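Local atomic coordinates of GCN5-related N-acetyltransferase (Streptococcus suis, PDB entry 3G3S), a protein that probably catalyses acetyl transfer from acetyl-CoA to an amine, as a member of the GCN5-related N-acetyltransferase family whose substrate is not known. Residues 27-32 with 45-50; 204-209 with 233-238; 124-129 with 163-168; 98-103 with 240-245. All blocks are in the same frame, centred on the assembly; numbering follows the deposited sequence.

Interaction 1: 27-32 with 45-50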
loop_
_atom_site.group_PDB
_atom_site.type_symbol
_atom_site.label_atom_id
_atom_site.label_comp_id
_atom_site.label_asym_id
_atom_site.label_seq_id
_atom_site.Cartn_x
_atom_site.Cartn_y
_atom_site.Cartn_z
ATOM N N GLY A 27 6.088 -2.411 -0.696
ATOM C CA GLY A 27 7.173 -1.593 -0.190
ATOM C C GLY A 27 7.739 -1.719 1.200
ATOM O O GLY A 27 8.780 -1.120 1.495
ATOM N N THR A 28 7.072 -2.479 2.059
ATOM C CA THR A 28 7.477 -2.596 3.455
ATOM C C THR A 28 8.505 -3.686 3.735
ATOM O O THR A 28 9.435 -3.468 4.501
ATOM C CB THR A 28 6.235 -2.856 4.321
ATOM O OG1 THR A 28 5.318 -1.775 4.105
ATOM C CG2 THR A 28 6.608 -2.936 5.803
HETATM N N MSE A 29 8.304 -4.839 3.106
HETATM C CA MSE A 29 9.172 -5.994 3.226
HETATM C C MSE A 29 9.524 -6.491 1.831
HETATM O O MSE A 29 8.789 -6.233 0.884
HETATM C CB MSE A 29 8.455 -7.108 3.984
HETATM C CG MSE A 29 7.991 -6.733 5.396
HETATM SE SE MSE A 29 7.269 -8.294 6.292
HETATM C CE MSE A 29 8.972 -9.270 6.557
ATOM N N GLY A 30 10.668 -7.160 1.698
ATOM C CA GLY A 30 11.072 -7.718 0.418
ATOM C C GLY A 30 11.763 -6.618 -0.367
ATOM O O GLY A 30 11.900 -5.492 0.104
ATOM N N ASP A 31 12.141 -6.917 -1.595
ATOM C CA ASP A 31 12.817 -5.935 -2.417
ATOM C C ASP A 31 12.597 -6.262 -3.869
ATOM O O ASP A 31 12.147 -7.341 -4.253
ATOM C CB ASP A 31 14.293 -5.928 -2.060
ATOM C CG ASP A 31 14.988 -4.577 -2.325
ATOM O OD1 ASP A 31 14.489 -3.693 -3.071
ATOM O OD2 ASP A 31 16.056 -4.398 -1.733
ATOM N N ILE A 32 12.956 -5.303 -4.691
ATOM C CA ILE A 32 12.765 -5.366 -6.115
ATOM C C ILE A 32 14.048 -4.966 -6.844
ATOM O O ILE A 32 14.595 -3.946 -6.545
ATOM C CB ILE A 32 11.709 -4.390 -6.530
ATOM C CG1 ILE A 32 10.331 -4.845 -5.942
ATOM C CG2 ILE A 32 11.604 -4.342 -8.045
ATOM C CD1 ILE A 32 9.778 -6.125 -6.526
ATOM N N ALA A 45 11.388 -10.012 -7.842
ATOM C CA ALA A 45 10.851 -9.746 -6.539
ATOM C C ALA A 45 11.563 -10.762 -5.626
ATOM O O ALA A 45 11.370 -11.990 -5.734
ATOM C CB ALA A 45 9.311 -9.915 -6.528
ATOM N N LEU A 46 12.393 -10.258 -4.722
ATOM C CA LEU A 46 13.197 -11.099 -3.840
ATOM C C LEU A 46 12.786 -10.891 -2.410
ATOM O O LEU A 46 12.810 -9.771 -1.899
ATOM C CB LEU A 46 14.673 -10.747 -4.029
ATOM C CG LEU A 46 15.705 -11.507 -3.205
ATOM C CD1 LEU A 46 15.729 -12.966 -3.571
ATOM C CD2 LEU A 46 17.111 -10.843 -3.380
ATOM N N TYR A 47 12.387 -11.977 -1.772
ATOM C CA TYR A 47 11.893 -11.934 -0.416
ATOM C C TYR A 47 12.505 -13.019 0.388
ATOM O O TYR A 47 12.653 -14.122 -0.105
ATOM C CB TYR A 47 10.390 -12.141 -0.405
ATOM C CG TYR A 47 9.813 -12.180 0.996
ATOM C CD1 TYR A 47 9.391 -11.022 1.615
ATOM C CD2 TYR A 47 9.678 -13.383 1.697
ATOM C CE1 TYR A 47 8.852 -11.052 2.904
ATOM C CE2 TYR A 47 9.168 -13.412 3.012
ATOM C CZ TYR A 47 8.739 -12.239 3.591
ATOM O OH TYR A 47 8.175 -12.238 4.854
ATOM N N GLY A 48 12.843 -12.714 1.639
ATOM C CA GLY A 48 13.359 -13.701 2.563
ATOM C C GLY A 48 14.510 -13.200 3.399
ATOM O O GLY A 48 14.956 -12.055 3.239
ATOM N N ARG A 49 14.966 -14.058 4.311
ATOM C CA ARG A 49 16.087 -13.745 5.206
ATOM C C ARG A 49 16.926 -15.008 5.431
ATOM O O ARG A 49 18.151 -14.984 5.286
ATOM C CB ARG A 49 15.576 -13.156 6.523
ATOM C CG ARG A 49 16.595 -12.265 7.233
ATOM C CD ARG A 49 16.094 -11.558 8.530
ATOM N NE ARG A 49 16.070 -12.454 9.694
ATOM C CZ ARG A 49 17.101 -12.652 10.511
ATOM N N GLN A 50 16.263 -16.096 5.789
ATOM C CA GLN A 50 16.897 -17.404 5.960
ATOM C C GLN A 50 16.557 -18.301 4.778
ATOM O O GLN A 50 17.431 -18.978 4.238
ATOM C CB GLN A 50 16.421 -18.038 7.246
ATOM C CG GLN A 50 16.761 -17.211 8.489
ATOM C CD GLN A 50 16.286 -17.863 9.767
ATOM O OE1 GLN A 50 15.178 -18.386 9.833
ATOM N NE2 GLN A 50 17.124 -17.827 10.795
#

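Interaction 2: 204-209 with 233-238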
loop_
_atom_site.group_PDB
_atom_site.type_symbol
_atom_site.label_atom_id
_atom_site.label_comp_id
_atom_site.label_asym_id
_atom_site.label_seq_id
_atom_site.Cartn_x
_atom_site.Cartn_y
_atom_site.Cartn_z
ATOM N N CYS A 204 -3.366 -26.428 13.504
ATOM C CA CYS A 204 -2.788 -25.088 13.627
ATOM C C CYS A 204 -3.082 -24.225 12.394
ATOM O O CYS A 204 -3.129 -23.011 12.516
ATOM C CB CYS A 204 -1.273 -25.132 13.953
ATOM S SG CYS A 204 -0.259 -26.177 12.916
ATOM N N ALA A 205 -3.231 -24.848 11.220
ATOM C CA ALA A 205 -3.597 -24.132 10.010
ATOM C C ALA A 205 -5.016 -23.634 10.184
ATOM O O ALA A 205 -5.297 -22.467 9.938
ATOM C CB ALA A 205 -3.502 -25.020 8.814
ATOM N N ALA A 206 -5.889 -24.504 10.683
ATOM C CA ALA A 206 -7.281 -24.096 10.892
ATOM C C ALA A 206 -7.345 -22.904 11.830
ATOM O O ALA A 206 -8.020 -21.925 11.538
ATOM C CB ALA A 206 -8.146 -25.274 11.409
ATOM N N GLN A 207 -6.625 -22.976 12.942
ATOM C CA GLN A 207 -6.603 -21.885 13.930
ATOM C C GLN A 207 -6.088 -20.590 13.349
ATOM O O GLN A 207 -6.642 -19.525 13.592
ATOM C CB GLN A 207 -5.715 -22.283 15.100
ATOM C CG GLN A 207 -5.552 -21.269 16.262
ATOM C CD GLN A 207 -6.759 -21.227 17.163
ATOM O OE1 GLN A 207 -7.822 -20.756 16.763
ATOM N NE2 GLN A 207 -6.599 -21.697 18.388
ATOM N N LEU A 208 -4.983 -20.675 12.612
ATOM C CA LEU A 208 -4.406 -19.486 11.986
ATOM C C LEU A 208 -5.401 -18.821 11.026
ATOM O O LEU A 208 -5.574 -17.601 11.068
ATOM C CB LEU A 208 -3.114 -19.844 11.240
ATOM C CG LEU A 208 -2.402 -18.693 10.521
ATOM C CD1 LEU A 208 -2.120 -17.553 11.478
ATOM C CD2 LEU A 208 -1.132 -19.174 9.835
ATOM N N ILE A 209 -6.035 -19.627 10.171
ATOM C CA ILE A 209 -7.034 -19.147 9.199
ATOM C C ILE A 209 -8.107 -18.406 9.980
ATOM O O ILE A 209 -8.410 -17.264 9.692
ATOM C CB ILE A 209 -7.638 -20.310 8.374
ATOM C CG1 ILE A 209 -6.578 -20.871 7.411
ATOM C CG2 ILE A 209 -8.923 -19.854 7.585
ATOM C CD1 ILE A 209 -6.911 -22.192 6.720
ATOM N N GLU A 233 -6.772 -28.212 0.507
ATOM C CA GLU A 233 -8.125 -28.577 0.026
ATOM C C GLU A 233 -9.016 -28.959 1.200
ATOM O O GLU A 233 -10.186 -28.578 1.238
ATOM C CB GLU A 233 -8.072 -29.684 -1.018
ATOM C CG GLU A 233 -7.519 -29.192 -2.346
ATOM C CD GLU A 233 -7.181 -30.297 -3.329
ATOM O OE1 GLU A 233 -6.966 -31.463 -2.914
ATOM O OE2 GLU A 233 -7.099 -29.987 -4.539
ATOM N N LYS A 234 -8.455 -29.642 2.191
ATOM C CA LYS A 234 -9.212 -29.981 3.404
ATOM C C LYS A 234 -9.589 -28.727 4.156
ATOM O O LYS A 234 -10.632 -28.689 4.779
ATOM C CB LYS A 234 -8.435 -30.924 4.323
ATOM C CG LYS A 234 -8.229 -32.340 3.730
ATOM N N LEU A 235 -8.743 -27.698 4.093
ATOM C CA LEU A 235 -8.999 -26.439 4.799
ATOM C C LEU A 235 -9.898 -25.492 4.033
ATOM O O LEU A 235 -10.244 -24.438 4.541
ATOM C CB LEU A 235 -7.680 -25.742 5.140
ATOM C CG LEU A 235 -6.790 -26.503 6.133
ATOM C CD1 LEU A 235 -5.415 -25.905 6.155
ATOM C CD2 LEU A 235 -7.388 -26.519 7.541
ATOM N N GLY A 236 -10.220 -25.830 2.791
ATOM C CA GLY A 236 -11.154 -25.042 1.980
ATOM C C GLY A 236 -10.591 -24.403 0.743
ATOM O O GLY A 236 -11.343 -23.846 -0.038
ATOM N N TYR A 237 -9.272 -24.450 0.562
ATOM C CA TYR A 237 -8.672 -23.846 -0.619
ATOM C C TYR A 237 -8.967 -24.693 -1.854
ATOM O O TYR A 237 -9.234 -25.896 -1.757
ATOM C CB TYR A 237 -7.154 -23.665 -0.422
ATOM C CG TYR A 237 -6.780 -22.768 0.727
ATOM C CD1 TYR A 237 -6.669 -21.403 0.543
ATOM C CD2 TYR A 237 -6.499 -23.276 1.985
ATOM C CE1 TYR A 237 -6.359 -20.571 1.579
ATOM C CE2 TYR A 237 -6.133 -22.449 3.023
ATOM C CZ TYR A 237 -6.035 -21.087 2.813
ATOM O OH TYR A 237 -5.731 -20.226 3.847
ATOM N N GLU A 238 -8.949 -24.064 -3.019
ATOM C CA GLU A 238 -9.124 -24.771 -4.271
ATOM C C GLU A 238 -7.935 -24.475 -5.146
ATOM O O GLU A 238 -7.428 -23.347 -5.176
ATOM C CB GLU A 238 -10.393 -24.348 -4.988
ATOM C CG GLU A 238 -11.641 -24.833 -4.278
ATOM C CD GLU A 238 -12.914 -24.433 -4.978
ATOM O OE1 GLU A 238 -12.840 -23.985 -6.142
ATOM O OE2 GLU A 238 -13.995 -24.576 -4.350
#

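Interaction 3: 124-129 with 163-168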
loop_
_atom_site.group_PDB
_atom_site.type_symbol
_atom_site.label_atom_id
_atom_site.label_comp_id
_atom_site.label_asym_id
_atom_site.label_seq_id
_atom_site.Cartn_x
_atom_site.Cartn_y
_atom_site.Cartn_z
ATOM N N PHE A 124 -1.869 -31.988 23.681
ATOM C CA PHE A 124 -1.271 -30.885 22.946
ATOM C C PHE A 124 -1.842 -29.552 23.419
ATOM O O PHE A 124 -2.967 -29.470 23.908
ATOM C CB PHE A 124 -1.491 -31.103 21.458
ATOM C CG PHE A 124 -0.850 -32.348 20.957
ATOM C CD1 PHE A 124 0.444 -32.332 20.496
ATOM C CD2 PHE A 124 -1.513 -33.549 21.005
ATOM C CE1 PHE A 124 1.057 -33.484 20.063
ATOM C CE2 PHE A 124 -0.897 -34.712 20.561
ATOM C CZ PHE A 124 0.385 -34.671 20.085
ATOM N N ASP A 125 -1.020 -28.521 23.312
ATOM C CA ASP A 125 -1.376 -27.186 23.704
ATOM C C ASP A 125 -1.103 -26.297 22.514
ATOM O O ASP A 125 0.039 -26.231 22.051
ATOM C CB ASP A 125 -0.521 -26.709 24.882
ATOM C CG ASP A 125 -1.126 -27.054 26.234
ATOM O OD1 ASP A 125 -2.080 -26.363 26.652
ATOM O OD2 ASP A 125 -0.613 -27.975 26.899
HETATM N N MSE A 126 -2.135 -25.618 22.031
HETATM C CA MSE A 126 -1.997 -24.699 20.921
HETATM C C MSE A 126 -1.940 -23.301 21.468
HETATM O O MSE A 126 -2.731 -22.953 22.321
HETATM C CB MSE A 126 -3.128 -24.808 19.930
HETATM C CG MSE A 126 -2.906 -23.851 18.755
HETATM SE SE MSE A 126 -3.397 -24.693 17.257
HETATM C CE MSE A 126 -5.330 -25.081 17.674
ATOM N N LYS A 127 -1.019 -22.502 20.936
ATOM C CA LYS A 127 -0.775 -21.172 21.423
ATOM C C LYS A 127 -0.401 -20.231 20.306
ATOM O O LYS A 127 0.263 -20.652 19.371
ATOM C CB LYS A 127 0.440 -21.214 22.361
ATOM C CG LYS A 127 0.239 -21.877 23.702
ATOM C CD LYS A 127 1.504 -21.743 24.564
ATOM C CE LYS A 127 1.142 -21.581 26.034
ATOM N NZ LYS A 127 2.311 -21.555 26.947
ATOM N N LEU A 128 -0.790 -18.957 20.411
ATOM C CA LEU A 128 -0.331 -17.962 19.452
ATOM C C LEU A 128 1.126 -17.710 19.739
ATOM O O LEU A 128 1.539 -17.785 20.892
ATOM C CB LEU A 128 -1.063 -16.636 19.592
ATOM C CG LEU A 128 -2.478 -16.619 19.057
ATOM C CD1 LEU A 128 -3.097 -15.328 19.539
ATOM C CD2 LEU A 128 -2.490 -16.762 17.509
ATOM N N ILE A 129 1.894 -17.415 18.685
ATOM C CA ILE A 129 3.309 -17.135 18.815
ATOM C C ILE A 129 3.459 -15.775 19.447
ATOM O O ILE A 129 2.887 -14.810 18.958
ATOM C CB ILE A 129 4.034 -17.149 17.446
ATOM C CG1 ILE A 129 4.027 -18.561 16.842
ATOM C CG2 ILE A 129 5.465 -16.648 17.593
ATOM C CD1 ILE A 129 4.406 -18.604 15.333
ATOM N N CYS A 163 0.724 -19.379 15.061
ATOM C CA CYS A 163 0.473 -20.206 16.219
ATOM C C CYS A 163 1.202 -21.558 16.119
ATOM O O CYS A 163 1.521 -22.049 15.032
ATOM C CB CYS A 163 -1.019 -20.378 16.442
ATOM S SG CYS A 163 -1.778 -21.349 15.282
ATOM N N VAL A 164 1.460 -22.127 17.290
ATOM C CA VAL A 164 2.215 -23.345 17.451
ATOM C C VAL A 164 1.518 -24.336 18.358
ATOM O O VAL A 164 0.683 -23.958 19.165
ATOM C CB VAL A 164 3.608 -23.036 18.049
ATOM C CG1 VAL A 164 4.394 -22.249 17.071
ATOM C CG2 VAL A 164 3.494 -22.275 19.354
ATOM N N ILE A 165 1.874 -25.597 18.185
ATOM C CA ILE A 165 1.370 -26.688 18.998
ATOM C C ILE A 165 2.557 -27.183 19.836
ATOM O O ILE A 165 3.667 -27.370 19.320
ATOM C CB ILE A 165 0.742 -27.797 18.146
ATOM C CG1 ILE A 165 -0.662 -27.383 17.692
ATOM C CG2 ILE A 165 0.643 -29.105 18.948
ATOM C CD1 ILE A 165 -1.235 -28.254 16.580
ATOM N N LEU A 166 2.341 -27.321 21.136
ATOM C CA LEU A 166 3.367 -27.803 22.034
ATOM C C LEU A 166 3.023 -29.189 22.559
ATOM O O LEU A 166 1.858 -29.531 22.722
ATOM C CB LEU A 166 3.534 -26.860 23.224
ATOM C CG LEU A 166 4.300 -25.539 23.159
ATOM C CD1 LEU A 166 3.882 -24.720 21.975
ATOM C CD2 LEU A 166 4.046 -24.803 24.446
ATOM N N HIS A 167 4.035 -29.987 22.839
ATOM C CA HIS A 167 3.812 -31.297 23.441
ATOM C C HIS A 167 4.992 -31.583 24.328
ATOM O O HIS A 167 6.120 -31.430 23.887
ATOM C CB HIS A 167 3.691 -32.344 22.374
ATOM C CG HIS A 167 3.301 -33.684 22.892
ATOM N ND1 HIS A 167 4.147 -34.768 22.863
ATOM C CD2 HIS A 167 2.147 -34.117 23.450
ATOM C CE1 HIS A 167 3.523 -35.816 23.372
ATOM N NE2 HIS A 167 2.309 -35.447 23.738
ATOM N N LYS A 168 4.746 -31.953 25.580
ATOM C CA LYS A 168 5.843 -32.182 26.546
ATOM C C LYS A 168 6.764 -30.970 26.625
ATOM O O LYS A 168 7.977 -31.108 26.764
ATOM C CB LYS A 168 6.670 -33.425 26.187
ATOM C CG LYS A 168 5.875 -34.715 26.013
ATOM C CD LYS A 168 5.059 -35.053 27.245
ATOM C CE LYS A 168 4.680 -36.532 27.285
ATOM N NZ LYS A 168 5.863 -37.432 27.574
#

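Interaction 4: 98-103 with 240-245. With EDO (1,2-ethanediol), chain F.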
loop_
_atom_site.group_PDB
_atom_site.type_symbol
_atom_site.label_atom_id
_atom_site.label_comp_id
_atom_site.label_asym_id
_atom_site.label_seq_id
_atom_site.Cartn_x
_atom_site.Cartn_y
_atom_site.Cartn_z
ATOM N N THR A 98 7.383 -28.853 -9.136
ATOM C CA THR A 98 6.075 -28.238 -9.291
ATOM C C THR A 98 5.454 -27.863 -7.974
ATOM O O THR A 98 5.475 -28.649 -7.029
ATOM C CB THR A 98 5.096 -29.190 -10.013
ATOM O OG1 THR A 98 5.651 -29.537 -11.292
ATOM C CG2 THR A 98 3.715 -28.535 -10.217
ATOM N N ARG A 99 4.984 -26.618 -7.907
ATOM C CA ARG A 99 4.268 -26.090 -6.758
ATOM C C ARG A 99 2.850 -25.870 -7.251
ATOM O O ARG A 99 2.599 -25.907 -8.463
ATOM C CB ARG A 99 4.886 -24.798 -6.242
ATOM C CG ARG A 99 6.213 -25.005 -5.517
ATOM C CD ARG A 99 6.831 -23.680 -5.053
ATOM N NE ARG A 99 5.944 -22.896 -4.187
ATOM C CZ ARG A 99 6.009 -22.831 -2.871
ATOM N NH1 ARG A 99 6.896 -23.528 -2.187
ATOM N NH2 ARG A 99 5.162 -22.066 -2.221
ATOM N N TYR A 100 1.932 -25.671 -6.303
ATOM C CA TYR A 100 0.516 -25.559 -6.618
ATOM C C TYR A 100 -0.078 -24.292 -6.008
ATOM O O TYR A 100 -0.165 -24.147 -4.794
ATOM C CB TYR A 100 -0.228 -26.832 -6.136
ATOM C CG TYR A 100 0.374 -28.093 -6.761
ATOM C CD1 TYR A 100 1.455 -28.714 -6.170
ATOM C CD2 TYR A 100 -0.114 -28.634 -7.968
ATOM C CE1 TYR A 100 2.061 -29.837 -6.732
ATOM C CE2 TYR A 100 0.488 -29.773 -8.533
ATOM C CZ TYR A 100 1.586 -30.349 -7.906
ATOM O OH TYR A 100 2.194 -31.465 -8.397
ATOM N N ALA A 101 -0.494 -23.385 -6.883
ATOM C CA ALA A 101 -1.110 -22.162 -6.483
ATOM C C ALA A 101 -2.569 -22.488 -6.164
ATOM O O ALA A 101 -3.138 -23.383 -6.761
ATOM C CB ALA A 101 -1.054 -21.178 -7.607
ATOM N N THR A 102 -3.147 -21.725 -5.269
ATOM C CA THR A 102 -4.567 -21.880 -4.935
ATOM C C THR A 102 -5.278 -20.573 -5.283
ATOM O O THR A 102 -4.659 -19.517 -5.406
ATOM C CB THR A 102 -4.771 -22.272 -3.444
ATOM O OG1 THR A 102 -4.431 -21.176 -2.579
ATOM C CG2 THR A 102 -3.935 -23.530 -3.082
ATOM N N LYS A 103 -6.596 -20.665 -5.471
ATOM C CA LYS A 103 -7.416 -19.522 -5.797
ATOM C C LYS A 103 -7.432 -18.620 -4.586
ATOM O O LYS A 103 -7.418 -19.107 -3.455
ATOM C CB LYS A 103 -8.832 -19.972 -6.176
ATOM C CG LYS A 103 -8.857 -20.793 -7.446
ATOM C CD LYS A 103 -10.274 -21.025 -7.975
ATOM C CE LYS A 103 -10.231 -21.864 -9.252
ATOM N NZ LYS A 103 -11.580 -22.156 -9.811
ATOM N N ASP A 240 -5.611 -23.568 -8.139
ATOM C CA ASP A 240 -5.620 -22.635 -9.251
ATOM C C ASP A 240 -4.893 -23.393 -10.357
ATOM O O ASP A 240 -5.507 -23.874 -11.308
ATOM C CB ASP A 240 -4.917 -21.323 -8.872
ATOM C CG ASP A 240 -4.773 -20.344 -10.056
ATOM O OD1 ASP A 240 -5.286 -20.640 -11.156
ATOM O OD2 ASP A 240 -4.167 -19.256 -9.869
ATOM N N LYS A 241 -3.590 -23.565 -10.214
ATOM C CA LYS A 241 -2.825 -24.302 -11.200
ATOM C C LYS A 241 -1.490 -24.719 -10.612
ATOM O O LYS A 241 -0.978 -24.100 -9.663
ATOM C CB LYS A 241 -2.554 -23.474 -12.481
ATOM C CG LYS A 241 -1.779 -22.176 -12.250
ATOM C CD LYS A 241 -1.340 -21.469 -13.540
ATOM C CE LYS A 241 -0.065 -22.110 -14.147
ATOM N NZ LYS A 241 0.581 -21.326 -15.267
ATOM N N ALA A 242 -0.955 -25.775 -11.208
ATOM C CA ALA A 242 0.356 -26.263 -10.921
ATOM C C ALA A 242 1.274 -25.264 -11.604
ATOM O O ALA A 242 0.902 -24.717 -12.632
ATOM C CB ALA A 242 0.535 -27.630 -11.542
ATOM N N TYR A 243 2.424 -24.978 -11.019
ATOM C CA TYR A 243 3.350 -24.063 -11.669
ATOM C C TYR A 243 4.808 -24.500 -11.473
ATOM O O TYR A 243 5.115 -25.240 -10.545
ATOM C CB TYR A 243 3.099 -22.631 -11.199
ATOM C CG TYR A 243 3.495 -22.279 -9.789
ATOM C CD1 TYR A 243 4.786 -21.931 -9.490
ATOM C CD2 TYR A 243 2.557 -22.184 -8.765
ATOM C CE1 TYR A 243 5.145 -21.583 -8.231
ATOM C CE2 TYR A 243 2.936 -21.816 -7.474
ATOM C CZ TYR A 243 4.239 -21.518 -7.235
ATOM O OH TYR A 243 4.673 -21.125 -6.007
ATOM N N GLN A 244 5.676 -24.056 -12.380
ATOM C CA GLN A 244 7.094 -24.392 -12.335
ATOM C C GLN A 244 7.898 -23.630 -11.284
ATOM O O GLN A 244 7.767 -22.417 -11.136
ATOM C CB GLN A 244 7.770 -24.119 -13.698
ATOM C CG GLN A 244 7.203 -24.935 -14.888
ATOM C CD GLN A 244 8.027 -24.799 -16.167
ATOM O OE1 GLN A 244 9.136 -24.243 -16.161
ATOM N NE2 GLN A 244 7.481 -25.315 -17.280
ATOM N N ALA A 245 8.784 -24.350 -10.604
ATOM C CA ALA A 245 9.684 -23.767 -9.611
ATOM C C ALA A 245 11.023 -24.482 -9.696
ATOM O O ALA A 245 11.100 -25.623 -10.211
ATOM C CB ALA A 245 9.087 -23.858 -8.167
HETATM C C1 EDO F . 5.872 -19.914 2.008
HETATM O O1 EDO F . 5.780 -21.283 2.417
HETATM C C2 EDO F . 5.253 -19.706 0.634
HETATM O O2 EDO F . 4.302 -20.740 0.350
HETATM O O HOH W 1 -3.971 -18.095 -7.635
#

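Interaction 1: 27-32 with 45-50
Asp31 and Leu46 face each other as a hydrogen-bonded pair of two antiparallel strands. Asp31 N gives its hydrogen to Leu46 O at 2.9 Å. The return bond, from Leu46 N to Asp31 O at 3.0 Å, is straighter, with 165° at the hydrogen. The next pair, Ile32 with Ala45, is non-hydrogen-bonded. Before the pairing begins, Gly30 lies beside Tyr47 with a positive phi that suits a glycine. Its bare CA is 3.9 Å from Tyr47 CD1, so the aromatic ring can lie close against the backbone.

On the face of Ile32 and Ala45, the contact is made by the end of the isoleucine. Ile32 CD1 rests 3.8 Å from Ala45 CB. Helices 2-13 and 19-26 cover this pair. Tyr47 CG is anti to the backbone N (chi1 177°), and the ring reaches past Gly30 toward Met29. Its hydroxyl is hydrogen-bonded to Tyr178 O. Met29, a selenomethionine, bends its chain at chi3, and its CE approaches Tyr47 OH to 3.5 Å. That methyl contact holds for one of two modelled conformers and is less certain.

Asp31 turns its carboxylate back on its own strand. OD1 accepts the backbone hydrogen of Ile32 N at 2.8 Å, on the anti side of the group. The second subunit also binds this group: its Gly1 N bonds to OD2, and its Glu4 N shares OD1 with Ile32 N. Strand 31-34 is outermost in the sheet of this chain. The whole is an antiparallel beta hairpin at a sheet edge, with its outer strand in the dimer interface.

Interaction 2: 204-209 with 233-238
Leu235 meets helix 200-214 with both of its methyls. CD1 presses on Ala205 CB at 3.4 Å, tighter than usual for two carbons. CD2, the other branch, lies 4.1 Å from Ala206 CB. Leu235 CG is anti to its carbonyl carbon (chi1 -65°), placing the fork beside the alanines. The small alanines let the leucine come this near to the helix. Ile209, one turn after Ala205, closes the group, with its CD1 4.0 Å from Leu235 CB. The same methyl also meets Tyr237. Ile209 and Tyr237 reach for each other tip to tip, with Ile209 CD1 3.7 Å from Tyr237 OH. No hydrogen bond crosses between the two segments, so the contact is apolar packing.

What sets Leu235 and Tyr237 in place is the end of helix 226-235. Gly236 leaves the helix with a positive phi and completes a Schellman motif. Its N bonds back to Glu233 O at 3.2 Å. After this turn the chain runs on extended, and Tyr237 follows Leu235 into the same apolar layer. The phenol oxygen is buried but satisfied, being hydrogen-bonded to Pro219 O. Phe108 meets the tyrosine ring edge-to-face.

Farther out, Trp221 of strand 218-223 touches Ala205, Leu235 and Tyr237. Leu113, Leu116 and Val117 of helix 110-118 cover another side. Helix 200-214 links the parallel neighbours 184-191 and 218-223 as a beta-alpha-beta crossover. The sequence Arg-Gly-Leu-Gly-Leu-Ala runs from the preceding loop into its first turn, consistent with the acetyl-CoA-binding signature of the family. Packing of this helix against the helix after the next strand is part of the GNAT fold.

Interaction 3: 124-129 with 163-168
Asp125 O is approached by two groups of the facing strand. Leu166 N gives it a hydrogen bond of 2.7 Å, nearly straight at 164°. Ile165 CA adds a weaker CA-H contact to the same oxygen at 3.4 Å. Asp125 N bonds in return to Leu166 O. Two residues on, Lys127 and Val164 form the second hydrogen-bonded pair. Val164 N lies 2.8 Å from Lys127 O, nearly along the C=O axis.

Phe124 stacks on His167 at one end of the pairing. The rings are offset, with centroids 4.5 Å apart and planes at 23°. The imidazole lies over one face of the phenyl ring, near its rim, with Phe124 CE1 3.6 Å from His167 CD2. His167 CG is anti to the backbone N (chi1 -173°), which brings its ring there. Lys168 CD lies over the opposite face of the imidazole. Its ND1 is hydrogen-bonded to Tyr195 OH, which helps to fix the ring's rotation.

Met126, Cys163 and Ile165 share the face that meets helix 200-214. The selenium of Met126 (selenomethionine) lies 3.9 Å from Ile165 CG1. On the other face, Lys127 crosses Leu166 at about a right angle, and its CD touches Leu166 CD2. Ile129 CG1 packs 3.7 Å from Val164 CG1; Leu133 of helix 131-139 touches Val164 and Lys127. Four backbone bonds thus set the register of strand 125-128, outermost in this chain, while apolar side chains and the stack pack its two faces.

Interaction 4: 98-103 with 240-245
Arg99 and Tyr243 form a hydrogen-bonded pair in antiparallel strands 94-102 and 239-248, neighbours within the large mixed sheet. Tyr243 N donates to Arg99 O at 2.7 Å, and Arg99 N donates back to Tyr243 O. Their side chains lie side by side and point the same way. Tyr243 CG takes the crowded position between backbone N and carbonyl carbon (chi1 71°). Arg99 CB lies over one face of the ring, a CH-pi contact, 3.8 Å from the centroid. Farther out, Arg99 NE donates to Tyr243 OH at 2.8 Å, close to the guanidinium plane.

Asp222 holds both tips through its OD2, by a salt bridge to Arg99 NH2 and a hydrogen bond to Tyr243 OH. Arg99 NH2 also donates to O2 of a bound 1,2-ethanediol, at 3.0 Å. This diol probably comes from the crystallisation liquor.

A classic beta bulge interrupts the pairing at Ala101, where Asp240 and Lys241 both face one residue. Asp240 N gives Ala101 O a bond of 2.8 Å. Lys241 N reaches the same oxygen only weakly. Ala101 N bonds to Lys241 O. A water links Thr102 O to Asp240 OD2, donating to both. On the other face of the sheet, Ala242 CB meets Thr98 CG2 at 3.6 Å. Tyr100 CE2 lies 3.7 Å from Ala242 CB on that face, and Leu226 and Leu229 of helix 226-235 touch the Tyr100 side chain.

From the N terminus, interaction 1 closes first, as a short hairpin at one edge of the sheet. Strand 94-102 then opens interaction 4, which closes only when the last strand returns. Within that long excursion come interaction 3, at the other sheet edge, and then interaction 2, in series. None of the four cross. Interactions 2 and 3 touch: Cys204 CA packs 3.7 Å from Met126 SE, so helix 200-214 lies against the edge strand pair. Interactions 2 and 4 meet where helix 226-235 leads into strand 239-248; Glu238 O is 2.8 Å from Lys103 N, a probable hydrogen bond. Interaction 1 stands apart, its centre about 21 Å from that of interaction 4.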